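PDB 6W3R: methyl-accepting chemotaxis protein, which probably senses amino-acid-like ligands through its extracytoplasmic dCache-type region, binding 3-methyl-L-alloisoleucine here, and passes the signal on in chemotaxis. Local coordinates for residues N80-L85 with G158-S163; V90-K95 with D133-Q138; A171-N176 with A188-E193. All coordinates share one frame; numbering follows the deposited sequence.

Contacts 1 and 2 build neighbouring walls of one ligand pocket. Their centres lie about 7 Å apart, strands 80-84 and 90-94 are partners in the same antiparallel sheet, and the two are joined directly, with Leu-83 N 2.9 Å from Leu-91 O. Each supplies one carboxylate to the ammonium group of the bound 3-methyl-L-alloisoleucine: Asp-160 in contact 1, Asp-133 in contact 2. Contact 3 stands apart, its centre about 28 Å from that of contact 1 and about 29 Å from that of contact 2, at a sodium site beside the second sheet. The chain still connects them, since strand 152-162 runs straight into helix 163-172, which leads to contact 3.

Contact 1. Residues N80-L85 with G158-S163; sequences NVYLGL and GVDIPS. With I2M (3-methyl-L-alloisoleucine), chain C.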
ATOM      1  N   ASN A  80     -10.730  -1.945   9.278  1.00 13.74           N
ATOM      2  CA  ASN A  80     -12.105  -2.305   8.877  1.00 15.04           C
ATOM      3  C   ASN A  80     -12.058  -3.491   7.934  1.00 14.11           C
ATOM      4  O   ASN A  80     -11.149  -3.532   7.086  1.00 13.93           O
ATOM      5  CB  ASN A  80     -12.843  -1.185   8.122  1.00 14.80           C
ATOM      6  CG  ASN A  80     -12.980   0.097   8.933  1.00 14.98           C
ATOM      7  OD1 ASN A  80     -13.601   0.123   9.999  1.00 16.72           O
ATOM      8  ND2 ASN A  80     -12.400   1.183   8.409  1.00 14.42           N
ATOM      9  N   VAL A  81     -12.983  -4.427   8.087  1.00 12.52           N
ATOM     10  CA  VAL A  81     -13.191  -5.525   7.156  1.00 12.93           C
ATOM     11  C   VAL A  81     -14.705  -5.602   6.921  1.00 13.36           C
ATOM     12  O   VAL A  81     -15.506  -5.617   7.853  1.00 13.56           O
ATOM     13  CB  VAL A  81     -12.633  -6.824   7.727  1.00 12.20           C
ATOM     14  CG1 VAL A  81     -12.890  -7.990   6.814  1.00 14.21           C
ATOM     15  CG2 VAL A  81     -11.160  -6.725   8.008  1.00 12.60           C
ATOM     16  N   TYR A  82     -15.119  -5.725   5.670  1.00 13.37           N
ATOM     17  CA  TYR A  82     -16.491  -5.476   5.330  1.00 12.34           C
ATOM     18  C   TYR A  82     -16.942  -6.133   4.064  1.00 12.20           C
ATOM     19  O   TYR A  82     -16.117  -6.434   3.192  1.00 13.18           O
ATOM     20  CB  TYR A  82     -16.769  -3.947   5.270  1.00 14.15           C
ATOM     21  CG  TYR A  82     -15.760  -3.147   4.485  1.00 14.94           C
ATOM     22  CD1 TYR A  82     -14.600  -2.691   5.084  1.00 14.22           C
ATOM     23  CD2 TYR A  82     -16.011  -2.766   3.199  1.00 13.20           C
ATOM     24  CE1 TYR A  82     -13.676  -1.888   4.393  1.00 14.31           C
ATOM     25  CE2 TYR A  82     -15.094  -1.994   2.484  1.00 14.56           C
ATOM     26  CZ  TYR A  82     -13.974  -1.457   3.138  1.00 14.04           C
ATOM     27  OH  TYR A  82     -13.084  -0.679   2.444  1.00 14.84           O
ATOM     28  N   LEU A  83     -18.258  -6.230   3.910  1.00 13.11           N
ATOM     29  CA  LEU A  83     -18.847  -6.803   2.710  1.00 11.86           C
ATOM     30  C   LEU A  83     -19.964  -5.924   2.203  1.00 14.16           C
ATOM     31  O   LEU A  83     -20.966  -5.775   2.877  1.00 15.18           O
ATOM     32  CB  LEU A  83     -19.351  -8.227   2.906  1.00 13.83           C
ATOM     33  CG  LEU A  83     -19.965  -8.939   1.687  1.00 14.32           C
ATOM     34  CD1 LEU A  83     -18.923  -9.211   0.603  1.00 15.47           C
ATOM     35  CD2 LEU A  83     -20.619 -10.248   2.129  1.00 16.62           C
ATOM     36  N   GLY A  84     -19.766  -5.327   1.025  1.00 13.89           N
ATOM     37  CA  GLY A  84     -20.764  -4.399   0.473  1.00 15.20           C
ATOM     38  C   GLY A  84     -21.679  -5.099  -0.521  1.00 15.04           C
ATOM     39  O   GLY A  84     -21.217  -5.927  -1.325  1.00 15.79           O
ATOM     40  N   LEU A  85     -22.978  -4.847  -0.384  1.00 15.38           N
ATOM     41  CA  LEU A  85     -24.008  -5.525  -1.179  1.00 15.60           C
ATOM     42  C   LEU A  85     -24.603  -4.601  -2.227  1.00 17.02           C
ATOM     43  O   LEU A  85     -24.597  -3.381  -2.086  1.00 16.73           O
ATOM     44  CB  LEU A  85     -25.118  -6.037  -0.262  1.00 14.94           C
ATOM     45  CG  LEU A  85     -24.701  -6.889   0.942  1.00 18.58           C
ATOM     46  CD1 LEU A  85     -25.900  -7.316   1.773  1.00 19.78           C
ATOM     47  CD2 LEU A  85     -23.875  -8.109   0.545  1.00 19.15           C
ATOM     48  N   GLY A 158     -14.073  -5.772   1.318  1.00 12.35           N
ATOM     49  CA  GLY A 158     -13.067  -4.730   1.534  1.00 13.48           C
ATOM     50  C   GLY A 158     -12.303  -4.945   2.816  1.00 12.45           C
ATOM     51  O   GLY A 158     -12.873  -5.380   3.818  1.00 12.84           O
ATOM     52  N   VAL A 159     -11.015  -4.612   2.754  1.00 11.11           N
ATOM     53  CA  VAL A 159     -10.119  -4.684   3.905  1.00 12.33           C
ATOM     54  C   VAL A 159      -9.307  -3.379   3.951  1.00 12.96           C
ATOM     55  O   VAL A 159      -8.633  -3.009   2.965  1.00 13.56           O
ATOM     56  CB  VAL A 159      -9.134  -5.868   3.737  1.00 13.01           C
ATOM     57  CG1 VAL A 159      -8.101  -5.857   4.882  1.00 12.48           C
ATOM     58  CG2 VAL A 159      -9.857  -7.186   3.668  1.00 13.62           C
ATOM     59  N   ASP A 160      -9.411  -2.626   5.038  1.00 12.58           N
ATOM     60  CA  ASP A 160      -8.700  -1.387   5.195  1.00 13.04           C
ATOM     61  C   ASP A 160      -7.529  -1.609   6.135  1.00 13.02           C
ATOM     62  O   ASP A 160      -7.721  -1.963   7.326  1.00 13.50           O
ATOM     63  CB  ASP A 160      -9.597  -0.337   5.878  1.00 13.96           C
ATOM     64  CG  ASP A 160     -10.758   0.126   5.027  1.00 14.49           C
ATOM     65  OD1 ASP A 160     -10.852  -0.183   3.814  1.00 13.46           O
ATOM     66  OD2 ASP A 160     -11.618   0.885   5.531  1.00 14.66           O
ATOM     67  N   ILE A 161      -6.335  -1.295   5.660  1.00 13.61           N
ATOM     68  CA  ILE A 161      -5.128  -1.367   6.434  1.00 12.50           C
ATOM     69  C   ILE A 161      -4.590   0.085   6.559  1.00 14.12           C
ATOM     70  O   ILE A 161      -4.444   0.784   5.564  1.00 15.52           O
ATOM     71  CB  ILE A 161      -4.079  -2.238   5.719  1.00 13.44           C
ATOM     72  CG1 ILE A 161      -4.603  -3.632   5.364  1.00 15.22           C
ATOM     73  CG2 ILE A 161      -2.806  -2.333   6.551  1.00 13.72           C
ATOM     74  CD1 ILE A 161      -4.964  -4.447   6.571  1.00 15.43           C
ATOM     75  N   PRO A 162      -4.205   0.516   7.776  1.00 15.02           N
ATOM     76  CA  PRO A 162      -3.695   1.880   7.927  1.00 16.89           C
ATOM     77  C   PRO A 162      -2.466   2.052   7.047  1.00 15.83           C
ATOM     78  O   PRO A 162      -1.542   1.217   7.101  1.00 16.32           O
ATOM     79  CB  PRO A 162      -3.302   1.937   9.387  1.00 17.60           C
ATOM     80  CG  PRO A 162      -4.190   0.938  10.068  1.00 20.42           C
ATOM     81  CD  PRO A 162      -4.279  -0.187   9.073  1.00 16.21           C
ATOM     82  N   SER A 163      -2.426   3.167   6.308  1.00 16.20           N
ATOM     83  CA  SER A 163      -1.267   3.458   5.475  1.00 17.85           C
ATOM     84  C   SER A 163      -0.033   3.693   6.327  1.00 16.39           C
ATOM     85  O   SER A 163       1.087   3.415   5.881  1.00 15.48           O
ATOM     86  CB  SER A 163      -1.506   4.641   4.530  1.00 19.76           C
ATOM     87  OG  SER A 163      -1.939   5.738   5.259  1.00 22.24           O
TER
HETATM   88  N   I2M C 301     -13.070   2.853   4.315  1.00 17.36           N
HETATM   89  CA  I2M C 301     -14.295   2.621   3.521  1.00 16.44           C
HETATM   90  CB  I2M C 301     -15.546   2.217   4.316  1.00 14.50           C
HETATM   91  CG3 I2M C 301     -15.046   1.304   5.440  1.00 20.48           C
HETATM   92  CG2 I2M C 301     -16.306   3.414   4.904  1.00 18.01           C
HETATM   93  CG1 I2M C 301     -16.506   1.468   3.336  1.00 16.67           C
HETATM   94  CD1 I2M C 301     -17.700   0.744   3.983  1.00 17.89           C
HETATM   95  C   I2M C 301     -14.650   3.930   2.801  1.00 16.64           C
HETATM   96  O   I2M C 301     -14.185   4.988   3.284  1.00 17.68           O
HETATM   97  OXT I2M C 301     -15.335   3.897   1.737  1.00 19.84           O
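Asn-80, Val-81 and Tyr-82 pair with Asp-160, Val-159 and Gly-158 as adjacent antiparallel strands. Asp-160 N gives a nearly straight bond to Asn-80 O (2.8 Å), and Tyr-82 and Gly-158 bond to each other through both N-H and C=O. Val-81 and Val-159 form the non-hydrogen-bonded pair between them; their branched side chains lie on the opposite face of the sheet from Tyr-82, where helices 4-49 and 58-76 pack against them.

The polar side chains gather on the other face. Tyr-82 OH donates to Asp-160 OD1 (2.7 Å) on its syn side, though well out of the carboxylate plane, and Thr-142 OG1 is a further partner of OD1. Asn-80 ND2, with the acceptor close to its amide plane, reaches Asp-160 OD2 at 3.0 Å on the anti side. The amide and carboxylate planes stand almost perpendicular, 82° apart. I2M N, the ligand's ammonium nitrogen, donates to Asp-160 OD2 at 2.7 Å.

The tyrosine ring supplies the apolar contacts on the ligand's side of the sheet. Its CG sits between the backbone N and the carbonyl carbon (chi1 48°), which lays the ring across the neighbouring strand over Gly-158, whose CA makes a CH-pi contact 3.8 Å from the centroid. Glycine suits this place because a side chain would collide with the ring. Over the opposite face stands I2M CG3, 3.6 Å from Tyr-82 CE1.

With both oxygens engaged, the carboxylate is held in a fixed orientation; its negative charge probably complements the ligand's ammonium group, while Tyr-82 offers a ring face to the aliphatic side chain.

Contact 2. Residues V90-K95 with D133-Q138; sequences VLLSQK and DTVLKQ. With I2M (3-methyl-L-alloisoleucine), chain C.
Val-135 CG1 lies over one face of the Gln-94 amide, 3.6 Å from Gln-94 OE1 and nearly as close to NE2. Leu-136 CD2 comes obliquely from the same side, beyond the nitrogen, 3.8 Å from Gln-94 NE2. The carboxylate of Asp-133 is met from above its plane at both oxygens, OD1 by Val-135 N and OD2 by Leu-136 N (2.8 Å), while Asn-80 ND2 adds a weak bond to OD2.

No hydrogen bond joins the segments, and methyl groups make the remaining contacts. Leu-92 CD2 and Val-135 CG2 meet tip to tip at 3.9 Å; with CG of Leu-92 opposite its backbone N (chi1 179°), the branched end extends from the strand toward the loop. Leu-136 CD1 rests on Lys-95 O, a buried carbonyl oxygen with no polar partner in the model. Valine and leucine suit the loop here, giving it methyl groups to set against the strand.

Val-135 also turns CG2 to the ligand, 3.7 Å from I2M CG2, and Val-90 touches I2M CD1 from the strand. Asp-133 OD1 accepts a hydrogen bond from I2M N at 2.7 Å. Because the same oxygen closes an Asx turn with Val-135 N, the loop probably holds the carboxylate in place for the ligand: probably an electrostatic match for the ammonium group beside a methyl-lined wall for the branched side chain.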
ATOM      1  N   VAL A  90     -23.702  -2.283   3.663  1.00 16.04           N
ATOM      2  CA  VAL A  90     -22.398  -2.901   3.927  1.00 15.33           C
ATOM      3  C   VAL A  90     -22.365  -3.503   5.328  1.00 17.07           C
ATOM      4  O   VAL A  90     -22.730  -2.858   6.334  1.00 18.83           O
ATOM      5  CB  VAL A  90     -21.238  -1.914   3.712  1.00 19.90           C
ATOM      6  CG1 VAL A  90     -21.371  -0.664   4.583  1.00 19.65           C
ATOM      7  CG2 VAL A  90     -19.904  -2.579   3.967  1.00 17.81           C
ATOM      8  N   LEU A  91     -21.946  -4.760   5.388  1.00 14.64           N
ATOM      9  CA  LEU A  91     -21.690  -5.404   6.674  1.00 14.16           C
ATOM     10  C   LEU A  91     -20.286  -5.040   7.117  1.00 14.06           C
ATOM     11  O   LEU A  91     -19.301  -5.398   6.449  1.00 15.64           O
ATOM     12  CB  LEU A  91     -21.843  -6.923   6.556  1.00 15.84           C
ATOM     13  CG  LEU A  91     -21.647  -7.673   7.889  1.00 17.39           C
ATOM     14  CD1 LEU A  91     -22.716  -7.360   8.926  1.00 19.59           C
ATOM     15  CD2 LEU A  91     -21.547  -9.159   7.646  1.00 19.27           C
ATOM     16  N   LEU A  92     -20.190  -4.318   8.222  1.00 13.54           N
ATOM     17  CA  LEU A  92     -18.962  -3.700   8.642  1.00 15.16           C
ATOM     18  C   LEU A  92     -18.463  -4.233   9.965  1.00 13.84           C
ATOM     19  O   LEU A  92     -19.127  -4.075  11.000  1.00 17.46           O
ATOM     20  CB  LEU A  92     -19.194  -2.194   8.765  1.00 14.88           C
ATOM     21  CG  LEU A  92     -18.018  -1.350   9.232  1.00 16.69           C
ATOM     22  CD1 LEU A  92     -16.773  -1.455   8.364  1.00 17.82           C
ATOM     23  CD2 LEU A  92     -18.431   0.107   9.401  1.00 19.04           C
ATOM     24  N   SER A  93     -17.230  -4.730   9.984  1.00 14.26           N
ATOM     25  CA  SER A  93     -16.501  -5.039  11.219  1.00 13.97           C
ATOM     26  C   SER A  93     -15.415  -4.017  11.378  1.00 14.38           C
ATOM     27  O   SER A  93     -14.515  -3.918  10.553  1.00 14.17           O
ATOM     28  CB  SER A  93     -15.902  -6.456  11.135  1.00 14.04           C
ATOM     29  OG  SER A  93     -15.189  -6.796  12.283  1.00 13.76           O
ATOM     30  N   GLN A  94     -15.561  -3.192  12.401  1.00 14.24           N
ATOM     31  CA  GLN A  94     -14.661  -2.066  12.572  1.00 16.77           C
ATOM     32  C   GLN A  94     -13.968  -2.181  13.906  1.00 17.26           C
ATOM     33  O   GLN A  94     -14.509  -2.680  14.915  1.00 17.61           O
ATOM     34  CB  GLN A  94     -15.405  -0.717  12.476  1.00 18.35           C
ATOM     35  CG  GLN A  94     -16.468  -0.545  13.502  1.00 19.39           C
ATOM     36  CD  GLN A  94     -16.981   0.878  13.559  1.00 22.65           C
ATOM     37  OE1 GLN A  94     -18.020   1.206  13.020  1.00 30.57           O
ATOM     38  NE2 GLN A  94     -16.218   1.719  14.171  1.00 26.38           N
ATOM     39  N   LYS A  95     -12.724  -1.720  13.916  1.00 19.07           N
ATOM     40  CA  LYS A  95     -11.999  -1.585  15.162  1.00 22.04           C
ATOM     41  C   LYS A  95     -12.679  -0.568  16.095  1.00 24.40           C
ATOM     42  O   LYS A  95     -13.290   0.405  15.638  1.00 32.90           O
ATOM     43  CB  LYS A  95     -10.542  -1.183  14.857  1.00 24.82           C
ATOM     44  CG  LYS A  95      -9.555  -1.449  15.986  1.00 26.47           C
ATOM     45  CD  LYS A  95      -8.134  -1.150  15.540  1.00 28.34           C
ATOM     46  CE  LYS A  95      -7.145  -1.616  16.594  1.00 33.62           C
ATOM     47  NZ  LYS A  95      -5.769  -1.424  16.070  1.00 49.44           N
ATOM     48  N   ASP A 133     -10.409   7.136   5.515  1.00 19.71           N
ATOM     49  CA  ASP A 133     -11.592   6.334   5.796  1.00 19.61           C
ATOM     50  C   ASP A 133     -12.623   7.200   6.489  1.00 22.47           C
ATOM     51  O   ASP A 133     -12.351   7.787   7.526  1.00 22.49           O
ATOM     52  CB  ASP A 133     -11.203   5.167   6.683  1.00 18.75           C
ATOM     53  CG  ASP A 133     -12.375   4.502   7.317  1.00 18.78           C
ATOM     54  OD1 ASP A 133     -13.352   4.180   6.627  1.00 19.26           O
ATOM     55  OD2 ASP A 133     -12.249   4.227   8.515  1.00 19.36           O
ATOM     56  N   THR A 134     -13.852   7.099   5.994  1.00 18.48           N
ATOM     57  CA  THR A 134     -15.018   7.785   6.552  0.50 22.47           C
ATOM     58  C   THR A 134     -15.422   7.310   7.963  1.00 20.50           C
ATOM     59  O   THR A 134     -15.831   8.117   8.789  1.00 28.08           O
ATOM     60  CB  THR A 134     -16.223   7.588   5.600  0.50 24.67           C
ATOM     61  OG1 THR A 134     -15.976   8.267   4.365  0.50 28.88           O
ATOM     62  CG2 THR A 134     -17.518   8.116   6.191  0.50 23.52           C
ATOM     63  N   VAL A 135     -15.208   6.031   8.263  1.00 20.71           N
ATOM     64  CA  VAL A 135     -15.710   5.484   9.527  1.00 20.04           C
ATOM     65  C   VAL A 135     -14.822   5.840  10.731  1.00 21.98           C
ATOM     66  O   VAL A 135     -15.263   6.388  11.732  1.00 23.76           O
ATOM     67  CB  VAL A 135     -15.927   3.953   9.434  1.00 25.62           C
ATOM     68  CG1 VAL A 135     -16.240   3.360  10.801  1.00 26.93           C
ATOM     69  CG2 VAL A 135     -17.106   3.654   8.519  1.00 27.37           C
ATOM     70  N   LEU A 136     -13.533   5.572  10.614  1.00 20.00           N
ATOM     71  CA  LEU A 136     -12.592   5.781  11.715  1.00 21.45           C
ATOM     72  C   LEU A 136     -11.644   6.955  11.464  1.00 23.40           C
ATOM     73  O   LEU A 136     -10.811   7.246  12.308  1.00 23.42           O
ATOM     74  CB  LEU A 136     -11.793   4.488  11.981  1.00 22.36           C
ATOM     75  CG  LEU A 136     -12.615   3.411  12.736  1.00 25.02           C
ATOM     76  CD1 LEU A 136     -11.938   2.050  12.780  1.00 25.71           C
ATOM     77  CD2 LEU A 136     -13.019   3.821  14.154  1.00 35.72           C
ATOM     78  N   LYS A 137     -11.748   7.614  10.313  1.00 20.56           N
ATOM     79  CA  LYS A 137     -10.962   8.816  10.041  1.00 20.63           C
ATOM     80  C   LYS A 137      -9.482   8.550  10.246  1.00 22.44           C
ATOM     81  O   LYS A 137      -8.755   9.352  10.863  1.00 21.46           O
ATOM     82  CB  LYS A 137     -11.436   9.990  10.896  1.00 26.22           C
ATOM     83  CG  LYS A 137     -12.893  10.378  10.615  1.00 31.51           C
ATOM     84  CD  LYS A 137     -13.045  10.938   9.207  1.00 38.20           C
ATOM     85  CE  LYS A 137     -14.403  11.548   8.909  1.00 38.58           C
ATOM     86  NZ  LYS A 137     -14.380  12.161   7.548  1.00 50.64           N
ATOM     87  N   GLN A 138      -9.031   7.477   9.602  1.00 19.74           N
ATOM     88  CA  GLN A 138      -7.605   7.198   9.464  1.00 19.57           C
ATOM     89  C   GLN A 138      -7.293   7.010   8.001  1.00 19.09           C
ATOM     90  O   GLN A 138      -8.157   6.566   7.237  1.00 18.86           O
ATOM     91  CB  GLN A 138      -7.218   5.985  10.297  1.00 21.81           C
ATOM     92  CG  GLN A 138      -7.266   6.242  11.788  1.00 25.84           C
ATOM     93  CD  GLN A 138      -6.805   5.045  12.577  1.00 27.12           C
ATOM     94  OE1 GLN A 138      -5.802   4.397  12.207  1.00 30.59           O
ATOM     95  NE2 GLN A 138      -7.528   4.724  13.663  1.00 29.39           N
TER
HETATM   96  N   I2M C 301     -13.070   2.853   4.315  1.00 17.36           N
HETATM   97  CA  I2M C 301     -14.295   2.621   3.521  1.00 16.44           C
HETATM   98  CB  I2M C 301     -15.546   2.217   4.316  1.00 14.50           C
HETATM   99  CG3 I2M C 301     -15.046   1.304   5.440  1.00 20.48           C
HETATM  100  CG2 I2M C 301     -16.306   3.414   4.904  1.00 18.01           C
HETATM  101  CG1 I2M C 301     -16.506   1.468   3.336  1.00 16.67           C
HETATM  102  CD1 I2M C 301     -17.700   0.744   3.983  1.00 17.89           C
HETATM  103  C   I2M C 301     -14.650   3.930   2.801  1.00 16.64           C
HETATM  104  O   I2M C 301     -14.185   4.988   3.284  1.00 17.68           O
HETATM  105  OXT I2M C 301     -15.335   3.897   1.737  1.00 19.84           O

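Contact 3. Residues A171-N176 with A188-E193; sequences AKTPGN and AATNKE. With NA (sodium ion), chain G.
Just past the C-terminal end of helix 163-172 the backbone curls round a sodium ion, and Ala-171, in the last turn, comes closest to Thr-190, with the CA atoms of the two residues 3.8 Å apart. Thr-190 carries the contact through its hydroxyl. Its OG1 lies beside the backbone N, anti to the carbonyl carbon (chi1 -69°), and from there coordinates the sodium at 2.3 Å. The same OG1 donates to Ala-171 O at 3.1 Å, coming in from above the carbonyl plane. Threonine suits the place because one hydroxyl can give its proton to a helix-end carbonyl while its oxygen faces the metal.

Thr-173 binds the ion twice, through its backbone O and its OG1, both at 2.4 Å; OG1 is also hydrogen-bonded to Val-170 O in the preceding helix. Pro-174 O and Gly-175 O add carbonyl ligands, and Thr-177 OG1 completes the set. Gly-175 has a positive phi (82°), readily adopted by a residue without a side chain. The small methyl of Ala-171 fits close: Ala-171 CB lies 3.4 Å from Ala-189 O.

Two waters join the segments further. One donates to both Ala-171 O and Thr-190 O; the other donates to Asn-176 OD1 and accepts from Asn-191 N, while Asn-176 ND2 binds Thr-241 O. Asn-191 OD1 takes the N-H of Glu-193 in an Asx turn. Uncharged oxygens from carbonyls and threonine hydroxyls make up a six-ligand site characteristic of sodium, tying the loop after helix 163-172 to the turn that follows strand 186-189, an outermost strand of the second sheet.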
ATOM      1  N   ALA A 171      10.118   3.334   6.865  1.00 16.17           N
ATOM      2  CA  ALA A 171      10.989   4.173   7.656  1.00 17.67           C
ATOM      3  C   ALA A 171      12.050   3.364   8.368  1.00 19.21           C
ATOM      4  O   ALA A 171      13.155   3.853   8.541  1.00 20.66           O
ATOM      5  CB  ALA A 171      10.204   4.985   8.626  1.00 21.49           C
ATOM      6  N   LYS A 172      11.725   2.124   8.759  1.00 17.00           N
ATOM      7  CA  LYS A 172      12.655   1.280   9.543  1.00 16.46           C
ATOM      8  C   LYS A 172      13.807   0.716   8.716  1.00 21.13           C
ATOM      9  O   LYS A 172      14.776   0.255   9.285  1.00 22.46           O
ATOM     10  CB  LYS A 172      11.917   0.135  10.239  1.00 20.04           C
ATOM     11  CG  LYS A 172      11.190   0.537  11.504  1.00 21.64           C
ATOM     12  CD  LYS A 172      10.288  -0.560  11.991  1.00 29.43           C
ATOM     13  CE  LYS A 172      11.018  -1.626  12.774  1.00 40.58           C
ATOM     14  NZ  LYS A 172      10.747  -1.458  14.234  1.00 57.76           N
ATOM     15  N   THR A 173      13.683   0.711   7.388  1.00 16.90           N
ATOM     16  CA  THR A 173      14.689   0.097   6.538  1.00 15.34           C
ATOM     17  C   THR A 173      16.006   0.870   6.640  1.00 15.62           C
ATOM     18  O   THR A 173      16.013   2.105   6.861  1.00 16.16           O
ATOM     19  CB  THR A 173      14.230   0.109   5.084  1.00 16.44           C
ATOM     20  OG1 THR A 173      14.064   1.461   4.612  1.00 15.11           O
ATOM     21  CG2 THR A 173      12.980  -0.742   4.893  1.00 16.96           C
ATOM     22  N   PRO A 174      17.116   0.193   6.369  1.00 16.68           N
ATOM     23  CA  PRO A 174      18.376   0.886   6.302  1.00 15.53           C
ATOM     24  C   PRO A 174      18.445   1.812   5.098  1.00 14.95           C
ATOM     25  O   PRO A 174      17.644   1.686   4.156  1.00 15.75           O
ATOM     26  CB  PRO A 174      19.376  -0.258   6.113  1.00 18.91           C
ATOM     27  CG  PRO A 174      18.574  -1.332   5.402  1.00 24.59           C
ATOM     28  CD  PRO A 174      17.259  -1.250   6.064  1.00 17.17           C
ATOM     29  N   GLY A 175      19.391   2.748   5.146  1.00 16.00           N
ATOM     30  CA  GLY A 175      19.579   3.670   4.035  1.00 16.94           C
ATOM     31  C   GLY A 175      18.631   4.857   4.029  1.00 16.25           C
ATOM     32  O   GLY A 175      17.517   4.835   4.583  1.00 16.39           O
ATOM     33  N   ASN A 176      19.040   5.877   3.288  1.00 15.80           N
ATOM     34  CA  ASN A 176      18.245   7.071   3.140  1.00 15.10           C
ATOM     35  C   ASN A 176      17.247   6.855   2.016  1.00 15.58           C
ATOM     36  O   ASN A 176      17.376   7.415   0.911  1.00 18.67           O
ATOM     37  CB  ASN A 176      19.124   8.285   2.865  1.00 17.92           C
ATOM     38  CG  ASN A 176      18.323   9.546   2.698  1.00 18.47           C
ATOM     39  OD1 ASN A 176      17.397   9.812   3.480  1.00 22.19           O
ATOM     40  ND2 ASN A 176      18.695  10.358   1.727  1.00 20.91           N
ATOM     41  N   ALA A 188       6.563   8.171   2.326  1.00 18.64           N
ATOM     42  CA  ALA A 188       7.261   7.561   3.447  1.00 18.02           C
ATOM     43  C   ALA A 188       8.743   7.881   3.345  1.00 15.78           C
ATOM     44  O   ALA A 188       9.253   8.043   2.257  1.00 17.00           O
ATOM     45  CB  ALA A 188       7.060   6.036   3.408  1.00 21.50           C
ATOM     46  N   ALA A 189       9.466   7.815   4.465  1.00 16.44           N
ATOM     47  CA  ALA A 189      10.907   8.090   4.484  1.00 17.11           C
ATOM     48  C   ALA A 189      11.549   7.599   5.768  1.00 16.94           C
ATOM     49  O   ALA A 189      10.996   7.827   6.850  1.00 20.43           O
ATOM     50  CB  ALA A 189      11.166   9.593   4.366  1.00 17.64           C
ATOM     51  N   THR A 190      12.761   7.075   5.642  1.00 16.58           N
ATOM     52  CA  THR A 190      13.601   6.807   6.765  1.00 15.39           C
ATOM     53  C   THR A 190      13.947   8.064   7.564  1.00 18.54           C
ATOM     54  O   THR A 190      13.844   8.028   8.797  1.00 18.47           O
ATOM     55  CB  THR A 190      14.859   6.052   6.313  1.00 15.17           C
ATOM     56  OG1 THR A 190      14.480   4.733   5.895  1.00 19.28           O
ATOM     57  CG2 THR A 190      15.891   5.942   7.413  1.00 20.29           C
ATOM     58  N   ASN A 191      14.259   9.166   6.874  1.00 16.71           N
ATOM     59  CA  ASN A 191      14.555  10.396   7.567  1.00 19.51           C
ATOM     60  C   ASN A 191      13.268  11.207   7.514  1.00 21.14           C
ATOM     61  O   ASN A 191      12.877  11.726   6.470  1.00 22.36           O
ATOM     62  CB  ASN A 191      15.650  11.205   6.948  1.00 21.79           C
ATOM     63  CG  ASN A 191      16.019  12.445   7.831  1.00 29.82           C
ATOM     64  OD1 ASN A 191      15.173  13.050   8.537  1.00 36.21           O
ATOM     65  ND2 ASN A 191      17.296  12.761   7.872  1.00 30.69           N
ATOM     66  N   LYS A 192      12.646  11.319   8.674  1.00 21.93           N
ATOM     67  CA  LYS A 192      11.333  11.956   8.809  1.00 26.48           C
ATOM     68  C   LYS A 192      11.277  13.410   8.302  1.00 27.77           C
ATOM     69  O   LYS A 192      10.204  13.866   7.885  1.00 31.90           O
ATOM     70  CB  LYS A 192      10.818  11.856  10.251  1.00 37.00           C
ATOM     71  CG  LYS A 192      11.524  12.699  11.301  1.00 54.98           C
ATOM     72  CD  LYS A 192      10.847  12.530  12.663  1.00 71.84           C
ATOM     73  CE  LYS A 192      11.558  13.307  13.768  1.00 82.46           C
ATOM     74  NZ  LYS A 192      10.907  13.132  15.101  1.00 85.93           N
ATOM     75  N   GLU A 193      12.422  14.067   8.177  1.00 33.64           N
ATOM     76  CA  GLU A 193      12.414  15.432   7.636  1.00 27.40           C
ATOM     77  C   GLU A 193      12.023  15.523   6.160  1.00 29.44           C
ATOM     78  O   GLU A 193      11.501  16.543   5.702  1.00 27.86           O
ATOM     79  CB  GLU A 193      13.752  16.134   7.871  1.00 30.10           C
ATOM     80  CG  GLU A 193      14.089  16.244   9.354  1.00 27.49           C
ATOM     81  CD  GLU A 193      15.396  16.973   9.615  1.00 56.17           C
ATOM     82  OE1 GLU A 193      15.520  18.162   9.208  1.00 70.74           O
ATOM     83  OE2 GLU A 193      16.272  16.354  10.261  1.00 61.87           O
TER
HETATM   84 NA    NA G 305      15.727   3.220   4.724  1.00 15.25          NA
HETATM   85  O   HOH W   1      13.592   5.995  10.617  1.00 51.68           O
HETATM   86  O   HOH W   2      14.856   8.853   4.052  1.00 19.70           O